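Side-chain contacts in acetyl-CoA hydrolase/transferase family protein (Porphyromonas gingivalis, PDB 2NVV), which probably hydrolyses acetyl-CoA or exchanges CoA between acetate and other carboxylic acids through a glutamyl-CoA thioester intermediate, and binds zinc: residues D88-I93 against M372-G377; A292-G297 against K325-L330; R453-Q458 against V491-Y496. All coordinates share one frame; numbering follows the deposited sequence.

Overall arrangement
The three contacts share no helix or strand and do not touch one another. Interaction 1 lies nearest the centre of the chain, partly buried, and joins helix 87-94 to the loop that holds the predicted CoA-binding Asn374; its chemistry is polar, an arginine reaching a backbone carbonyl. Interaction 2, about 32 Å away between centres and across the chain's centre, is buried and apolar, packing a helix against a short parallel strand, 328-330. Interaction 3 sits farthest out, about 49 Å from interaction 2 between centres, and mixes both kinds: a tryptophan bonded to a helix carbonyl, leucine packing, and an exposed glutamine bridged by water.

Interaction 1 (D88-I93 against M372-G377); sequences DLRNLI and MMNGIG
The flat guanidinium of Arg90 meets the loop at its edge, where Met373 O and the amide nitrogen of Asn374 both lie near its plane. Arg90 NH2 donates to Met373 O at 3.1 Å, and the bond is almost straight, with an N-H...O angle of 177°. On the acceptor side the donor stands above the carbonyl plane and misses the lone-pair directions. Asn374 ND2 gives a weak bond of 2.8 Å to the same Met373 O, so two donors converge there, and Gln84 adds a third hydrogen bond. Arg90 NH2 and Asn374 ND2, being two donors, are neighbours without bonding, and the guanidinium and amide planes are 31° apart. The arginine chain leaves the helix with CG opposite the backbone N, which carries CG and CD past the carbonyls of Met372 and Met373, with Arg90 CG 3.8 Å from Met372 O; the bend at chi3 (44°) then swings NH2 back to Met373 O. Asn374 is a predicted CoA-binding residue, and Arg90 bonds to the carbonyl of the residue before it. The side chain of Met372, a selenomethionine, lies about 6 Å from a bound zinc ion. Helix 87-94 rests on helix 65-73, strand 99-100 meets both Ile93 and Met372, and Gln467 of the second subunit packs on the same two residues.

Interaction 2 (A292-G297 against K325-L330); sequences ALMKKG and KDKILL
Lys327, whose aliphatic chain runs beside Met294 across the contact, has its ammonium group held by Asp326 and by Phe323. Lys327 NZ forms a salt bridge of 3.2 Å with Asp326 OD2, weak as a hydrogen bond, donates to Phe323 O, and makes a cation-pi contact with the Phe323 ring. Its chain runs extended and bends only at chi4 (51°), which turns NZ back to these partners while the aliphatic part stays beside the selenomethionine. Met294 carries the helix's share of the contact. With CG on the far side from its backbone N (chi1 -159°), the side chain projects off the helix and lays SE and CE against the other segment. Met294 SE is 4.0 Å from Ile328 CG1, and the two side chains cross at about a right angle. The placement of the terminal CE is doubtful, being implausibly tight against Lys327 CB. No hydrogen bond spans the two segments. Helix 288-295 lies in the connection between the parallel strands 279-282 and 299-304, a beta-alpha-beta crossover, and strand 328-330 pairs with 299-304, while Leu330 also bonds to the backbone of Met170. Phe324 of helix 321-324 also packs on Met294, and Ile286 of strand 285-286 touches Ile328.

Interaction 3 (R453-Q458 against V491-Y496); sequences RPLLRQ and VRWEDY
Trp493 and Leu455 join the C-terminal tail of the chain to helix 453-459, the tail packing on the helix with its indole N-H bonded to a main-chain carbonyl. Trp493 NE1 donates to Leu455 O at 2.9 Å, with an N-H...O angle of 150°. The donor is tilted 24° from the carbonyl plane. Leu455 O lies near the ring plane, at the indole edge, which, with the packing, would restrain the rotation of the ring.

Apolar contacts surround it. One branch of Leu455, CD1, reaches the pyrrole side of the indole, 4.0 Å from Trp493 CD1, while the other, CD2, packs on Val491 CB at 3.9 Å. Val491 CG1 lies over the margin of one face of the Trp493 ring. Gln458 adds its CB, 3.7 Å from Trp493 CD1, and its amide plane stands steeply to the indole. Outside the two segments, Tyr459 meets the Trp493 ring, while Pro407 of a loop and Ala477 of helix 477-484 also touch it, which brings the tail, two helices and a loop together far from the annotated sites.

Water completes the polar contacts beside the exposed Gln458 and Glu494. One molecule donates to Gln458 OE1 at 3.2 Å and accepts from Trp493 N at 3.2 Å, and it also donates weakly to Glu494 OE2 at 3.5 Å.

Interaction 1 (D88-I93 against M372-G377)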
# COMPACT_ATOMS: atom_id res chain seq x y z
N ASP A 88 -7.39 -16.23 -23.58
CA ASP A 88 -8.70 -15.93 -24.13
C ASP A 88 -9.38 -14.83 -23.33
O ASP A 88 -9.89 -13.87 -23.92
CB ASP A 88 -9.58 -17.19 -24.14
CG ASP A 88 -9.06 -18.25 -25.09
OD1 ASP A 88 -8.94 -17.94 -26.29
OD2 ASP A 88 -8.76 -19.38 -24.65
N LEU A 89 -9.37 -14.95 -22.01
CA LEU A 89 -9.97 -13.94 -21.16
C LEU A 89 -9.19 -12.63 -21.29
O LEU A 89 -9.78 -11.56 -21.36
CB LEU A 89 -10.00 -14.39 -19.70
CG LEU A 89 -10.55 -13.38 -18.69
CD1 LEU A 89 -11.92 -12.87 -19.14
CD2 LEU A 89 -10.63 -14.02 -17.31
N ARG A 90 -7.86 -12.73 -21.32
CA ARG A 90 -7.00 -11.56 -21.44
C ARG A 90 -7.28 -10.76 -22.70
O ARG A 90 -7.30 -9.53 -22.66
CB ARG A 90 -5.54 -11.98 -21.43
CG ARG A 90 -4.53 -10.83 -21.55
CD ARG A 90 -3.18 -11.29 -21.00
NE ARG A 90 -2.86 -12.63 -21.47
CZ ARG A 90 -2.37 -13.60 -20.72
NH1 ARG A 90 -2.13 -14.78 -21.27
NH2 ARG A 90 -2.12 -13.42 -19.44
N ASN A 91 -7.50 -11.45 -23.81
CA ASN A 91 -7.81 -10.76 -25.07
C ASN A 91 -9.20 -10.15 -24.99
O ASN A 91 -9.41 -9.02 -25.41
CB ASN A 91 -7.75 -11.75 -26.24
CG ASN A 91 -6.35 -12.22 -26.53
OD1 ASN A 91 -6.15 -13.20 -27.25
ND2 ASN A 91 -5.36 -11.52 -25.98
N LEU A 92 -10.14 -10.92 -24.46
CA LEU A 92 -11.52 -10.46 -24.30
C LEU A 92 -11.50 -9.13 -23.54
O LEU A 92 -12.22 -8.20 -23.88
CB LEU A 92 -12.32 -11.49 -23.52
CG LEU A 92 -13.82 -11.25 -23.33
CD1 LEU A 92 -14.50 -11.30 -24.69
CD2 LEU A 92 -14.42 -12.30 -22.41
N ILE A 93 -10.65 -9.07 -22.52
CA ILE A 93 -10.49 -7.88 -21.70
C ILE A 93 -9.88 -6.73 -22.48
O ILE A 93 -10.47 -5.65 -22.56
CB ILE A 93 -9.58 -8.15 -20.49
CG1 ILE A 93 -10.22 -9.20 -19.56
CG2 ILE A 93 -9.32 -6.86 -19.74
CD1 ILE A 93 -9.28 -9.75 -18.49
N MSE A 372 -3.48 -5.03 -20.53
CA MSE A 372 -3.46 -5.79 -19.30
C MSE A 372 -2.68 -7.08 -19.48
O MSE A 372 -2.69 -7.70 -20.54
CB MSE A 372 -4.88 -6.12 -18.81
CG MSE A 372 -4.93 -7.09 -17.61
SE MSE A 372 -3.93 -6.54 -16.00
CE MSE A 372 -5.06 -5.13 -15.37
N MSE A 373 -2.03 -7.47 -18.40
CA MSE A 373 -1.22 -8.66 -18.36
C MSE A 373 -1.97 -9.76 -17.60
O MSE A 373 -2.62 -10.61 -18.20
CB MSE A 373 0.08 -8.31 -17.65
CG MSE A 373 1.25 -8.52 -18.52
SE MSE A 373 1.18 -10.40 -18.72
CE MSE A 373 3.00 -10.84 -18.11
N ASN A 374 -1.87 -9.72 -16.28
CA ASN A 374 -2.54 -10.66 -15.39
C ASN A 374 -3.35 -9.88 -14.36
O ASN A 374 -4.57 -9.92 -14.33
CB ASN A 374 -1.51 -11.54 -14.68
CG ASN A 374 -0.90 -12.58 -15.59
OD1 ASN A 374 0.07 -13.25 -15.22
ND2 ASN A 374 -1.46 -12.74 -16.78
N GLY A 375 -2.64 -9.15 -13.50
CA GLY A 375 -3.28 -8.36 -12.47
C GLY A 375 -2.23 -8.03 -11.43
O GLY A 375 -1.19 -8.69 -11.37
N ILE A 376 -2.51 -7.01 -10.61
CA ILE A 376 -1.55 -6.61 -9.58
C ILE A 376 -1.29 -7.78 -8.64
O ILE A 376 -0.22 -7.88 -8.04
CB ILE A 376 -2.05 -5.38 -8.78
CG1 ILE A 376 -0.91 -4.87 -7.89
CG2 ILE A 376 -3.26 -5.76 -7.93
CD1 ILE A 376 -1.19 -3.55 -7.22
N GLY A 377 -2.27 -8.67 -8.53
CA GLY A 377 -2.13 -9.84 -7.67
C GLY A 377 -1.89 -9.48 -6.22
O GLY A 377 -2.54 -8.59 -5.67

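Interaction 2 (A292-G297 against K325-L330)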
# COMPACT_ATOMS: atom_id res chain seq x y z
N ALA A 292 11.09 -29.07 -3.69
CA ALA A 292 12.42 -29.63 -3.88
C ALA A 292 13.35 -29.27 -2.73
O ALA A 292 14.06 -30.14 -2.22
CB ALA A 292 13.00 -29.12 -5.21
N LEU A 293 13.34 -28.00 -2.32
CA LEU A 293 14.16 -27.52 -1.22
C LEU A 293 13.69 -28.10 0.10
O LEU A 293 14.47 -28.27 1.04
CB LEU A 293 14.12 -26.00 -1.16
CG LEU A 293 14.85 -25.32 -2.32
CD1 LEU A 293 14.70 -23.81 -2.23
CD2 LEU A 293 16.32 -25.74 -2.30
N MSE A 294 12.39 -28.39 0.17
CA MSE A 294 11.78 -28.95 1.36
C MSE A 294 12.30 -30.37 1.59
O MSE A 294 12.62 -30.75 2.72
CB MSE A 294 10.26 -28.96 1.17
CG MSE A 294 9.48 -29.05 2.45
SE MSE A 294 7.62 -28.70 2.12
CE MSE A 294 6.90 -30.30 2.93
N LYS A 295 12.38 -31.16 0.52
CA LYS A 295 12.86 -32.54 0.61
C LYS A 295 14.34 -32.59 1.02
O LYS A 295 14.82 -33.60 1.52
CB LYS A 295 12.67 -33.25 -0.72
CG LYS A 295 11.28 -33.11 -1.30
CD LYS A 295 10.74 -34.45 -1.75
CE LYS A 295 11.60 -35.09 -2.81
NZ LYS A 295 11.18 -36.50 -3.01
N LYS A 296 15.05 -31.49 0.81
CA LYS A 296 16.46 -31.42 1.18
C LYS A 296 16.64 -30.72 2.53
O LYS A 296 17.76 -30.37 2.93
CB LYS A 296 17.26 -30.68 0.11
CG LYS A 296 17.13 -31.29 -1.29
CD LYS A 296 18.16 -30.72 -2.24
CE LYS A 296 18.04 -29.21 -2.39
NZ LYS A 296 19.16 -28.62 -3.19
N GLY A 297 15.52 -30.50 3.23
CA GLY A 297 15.57 -29.85 4.52
C GLY A 297 15.96 -28.38 4.41
O GLY A 297 16.17 -27.69 5.41
N LYS A 325 2.71 -33.44 5.22
CA LYS A 325 1.54 -33.00 5.97
C LYS A 325 1.76 -31.90 7.00
O LYS A 325 1.00 -30.92 7.05
CB LYS A 325 0.88 -34.21 6.65
CG LYS A 325 -0.58 -34.00 6.98
CD LYS A 325 -1.33 -35.33 6.97
CE LYS A 325 -2.81 -35.11 7.14
NZ LYS A 325 -3.26 -34.04 6.21
N ASP A 326 2.79 -32.05 7.81
CA ASP A 326 3.12 -31.08 8.85
C ASP A 326 4.08 -29.97 8.39
O ASP A 326 4.58 -29.20 9.21
CB ASP A 326 3.73 -31.81 10.04
CG ASP A 326 4.82 -32.78 9.62
OD1 ASP A 326 4.49 -33.78 8.94
OD2 ASP A 326 6.00 -32.55 9.95
N LYS A 327 4.35 -29.90 7.09
CA LYS A 327 5.27 -28.89 6.58
C LYS A 327 4.62 -27.93 5.60
O LYS A 327 5.22 -26.92 5.23
CB LYS A 327 6.46 -29.55 5.91
CG LYS A 327 7.33 -30.37 6.84
CD LYS A 327 8.43 -31.10 6.09
CE LYS A 327 9.25 -31.94 7.05
NZ LYS A 327 8.38 -32.81 7.90
N ILE A 328 3.40 -28.25 5.19
CA ILE A 328 2.68 -27.40 4.25
C ILE A 328 1.37 -27.00 4.88
O ILE A 328 0.70 -27.82 5.48
CB ILE A 328 2.37 -28.14 2.93
CG1 ILE A 328 3.67 -28.60 2.27
CG2 ILE A 328 1.57 -27.23 2.00
CD1 ILE A 328 3.45 -29.57 1.14
N LEU A 329 1.00 -25.73 4.74
CA LEU A 329 -0.26 -25.24 5.29
C LEU A 329 -0.86 -24.27 4.29
O LEU A 329 -0.20 -23.30 3.90
CB LEU A 329 -0.03 -24.54 6.63
CG LEU A 329 -1.28 -24.20 7.45
CD1 LEU A 329 -2.02 -25.48 7.84
CD2 LEU A 329 -0.86 -23.44 8.68
N LEU A 330 -2.09 -24.54 3.86
CA LEU A 330 -2.76 -23.67 2.90
C LEU A 330 -3.83 -22.82 3.59
O LEU A 330 -4.65 -23.34 4.35
CB LEU A 330 -3.38 -24.51 1.78
CG LEU A 330 -2.42 -25.42 1.01
CD1 LEU A 330 -3.15 -26.07 -0.13
CD2 LEU A 330 -1.26 -24.62 0.47

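Interaction 3 (R453-Q458 against V491-Y496)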
# COMPACT_ATOMS: atom_id res chain seq x y z
N ARG A 453 22.30 2.57 -20.17
CA ARG A 453 22.78 3.38 -19.07
C ARG A 453 23.11 4.83 -19.46
O ARG A 453 22.69 5.76 -18.79
CB ARG A 453 23.98 2.69 -18.40
CG ARG A 453 23.78 1.19 -18.31
CD ARG A 453 24.09 0.59 -16.94
NE ARG A 453 25.52 0.38 -16.72
CZ ARG A 453 26.06 -0.75 -16.26
NH1 ARG A 453 25.30 -1.80 -15.96
NH2 ARG A 453 27.37 -0.83 -16.11
N PRO A 454 23.85 5.04 -20.56
CA PRO A 454 24.16 6.42 -20.91
C PRO A 454 22.96 7.29 -21.29
O PRO A 454 22.92 8.50 -21.02
CB PRO A 454 25.18 6.27 -22.05
CG PRO A 454 24.88 4.94 -22.62
CD PRO A 454 24.58 4.09 -21.42
N LEU A 455 21.97 6.66 -21.90
CA LEU A 455 20.76 7.34 -22.33
C LEU A 455 19.93 7.77 -21.12
O LEU A 455 19.37 8.87 -21.10
CB LEU A 455 19.96 6.41 -23.23
CG LEU A 455 19.07 6.99 -24.33
CD1 LEU A 455 19.75 8.15 -25.05
CD2 LEU A 455 18.75 5.86 -25.31
N LEU A 456 19.86 6.92 -20.10
CA LEU A 456 19.11 7.27 -18.91
C LEU A 456 19.90 8.26 -18.05
O LEU A 456 19.32 8.98 -17.25
CB LEU A 456 18.76 6.01 -18.11
CG LEU A 456 17.72 5.13 -18.82
CD1 LEU A 456 17.59 3.80 -18.10
CD2 LEU A 456 16.36 5.86 -18.87
N ARG A 457 21.22 8.31 -18.24
CA ARG A 457 22.04 9.26 -17.50
C ARG A 457 21.80 10.63 -18.12
O ARG A 457 21.77 11.64 -17.43
CB ARG A 457 23.53 8.91 -17.57
CG ARG A 457 23.95 7.72 -16.75
CD ARG A 457 25.47 7.63 -16.61
NE ARG A 457 25.90 6.37 -16.00
CZ ARG A 457 26.34 5.31 -16.68
NH1 ARG A 457 26.43 5.34 -18.00
NH2 ARG A 457 26.68 4.21 -16.02
N GLN A 458 21.64 10.65 -19.44
CA GLN A 458 21.37 11.89 -20.17
C GLN A 458 19.98 12.43 -19.84
O GLN A 458 19.74 13.63 -19.91
CB GLN A 458 21.47 11.65 -21.68
CG GLN A 458 22.88 11.46 -22.20
CD GLN A 458 22.91 11.24 -23.70
OE1 GLN A 458 22.29 10.31 -24.21
NE2 GLN A 458 23.63 12.09 -24.41
N VAL A 491 16.61 5.96 -29.37
CA VAL A 491 16.19 7.20 -28.77
C VAL A 491 17.34 8.19 -28.70
O VAL A 491 18.49 7.82 -28.46
CB VAL A 491 15.62 6.98 -27.35
CG1 VAL A 491 15.45 8.31 -26.63
CG2 VAL A 491 14.28 6.26 -27.42
N ARG A 492 17.01 9.46 -28.93
CA ARG A 492 17.93 10.58 -28.86
C ARG A 492 17.04 11.69 -28.32
O ARG A 492 16.09 12.12 -28.98
CB ARG A 492 18.46 10.93 -30.25
CG ARG A 492 19.55 9.97 -30.74
CD ARG A 492 19.89 10.24 -32.20
NE ARG A 492 20.15 11.65 -32.47
CZ ARG A 492 20.28 12.16 -33.69
NH1 ARG A 492 20.51 13.47 -33.85
NH2 ARG A 492 20.19 11.37 -34.76
N TRP A 493 17.33 12.13 -27.10
CA TRP A 493 16.52 13.15 -26.45
C TRP A 493 16.30 14.41 -27.27
O TRP A 493 15.26 15.06 -27.14
CB TRP A 493 17.14 13.50 -25.10
CG TRP A 493 17.25 12.28 -24.23
CD1 TRP A 493 18.39 11.69 -23.77
CD2 TRP A 493 16.16 11.45 -23.77
NE1 TRP A 493 18.09 10.55 -23.07
CE2 TRP A 493 16.73 10.37 -23.06
CE3 TRP A 493 14.77 11.52 -23.91
CZ2 TRP A 493 15.96 9.36 -22.47
CZ3 TRP A 493 14.00 10.52 -23.33
CH2 TRP A 493 14.59 9.45 -22.62
N GLU A 494 17.26 14.74 -28.14
CA GLU A 494 17.14 15.92 -28.97
C GLU A 494 16.04 15.72 -30.01
O GLU A 494 15.53 16.68 -30.59
CB GLU A 494 18.48 16.22 -29.65
CG GLU A 494 19.54 16.80 -28.70
CD GLU A 494 20.02 15.82 -27.62
OE1 GLU A 494 20.50 16.28 -26.56
OE2 GLU A 494 19.93 14.58 -27.83
N ASP A 495 15.68 14.46 -30.23
CA ASP A 495 14.63 14.11 -31.19
C ASP A 495 13.26 14.17 -30.52
O ASP A 495 12.26 14.44 -31.19
CB ASP A 495 14.85 12.69 -31.72
CG ASP A 495 16.02 12.60 -32.66
OD1 ASP A 495 16.41 11.45 -32.98
OD2 ASP A 495 16.53 13.67 -33.08
N TYR A 496 13.22 13.90 -29.22
CA TYR A 496 11.95 13.93 -28.51
C TYR A 496 11.68 15.26 -27.83
O TYR A 496 10.84 15.37 -26.94
CB TYR A 496 11.88 12.78 -27.50
CG TYR A 496 11.59 11.46 -28.18
CD1 TYR A 496 12.60 10.74 -28.83
CD2 TYR A 496 10.29 10.96 -28.24
CE1 TYR A 496 12.31 9.57 -29.53
CE2 TYR A 496 9.99 9.80 -28.94
CZ TYR A 496 11.00 9.11 -29.58
OH TYR A 496 10.69 7.96 -30.29
O HOH W 1 20.44 11.39 -26.61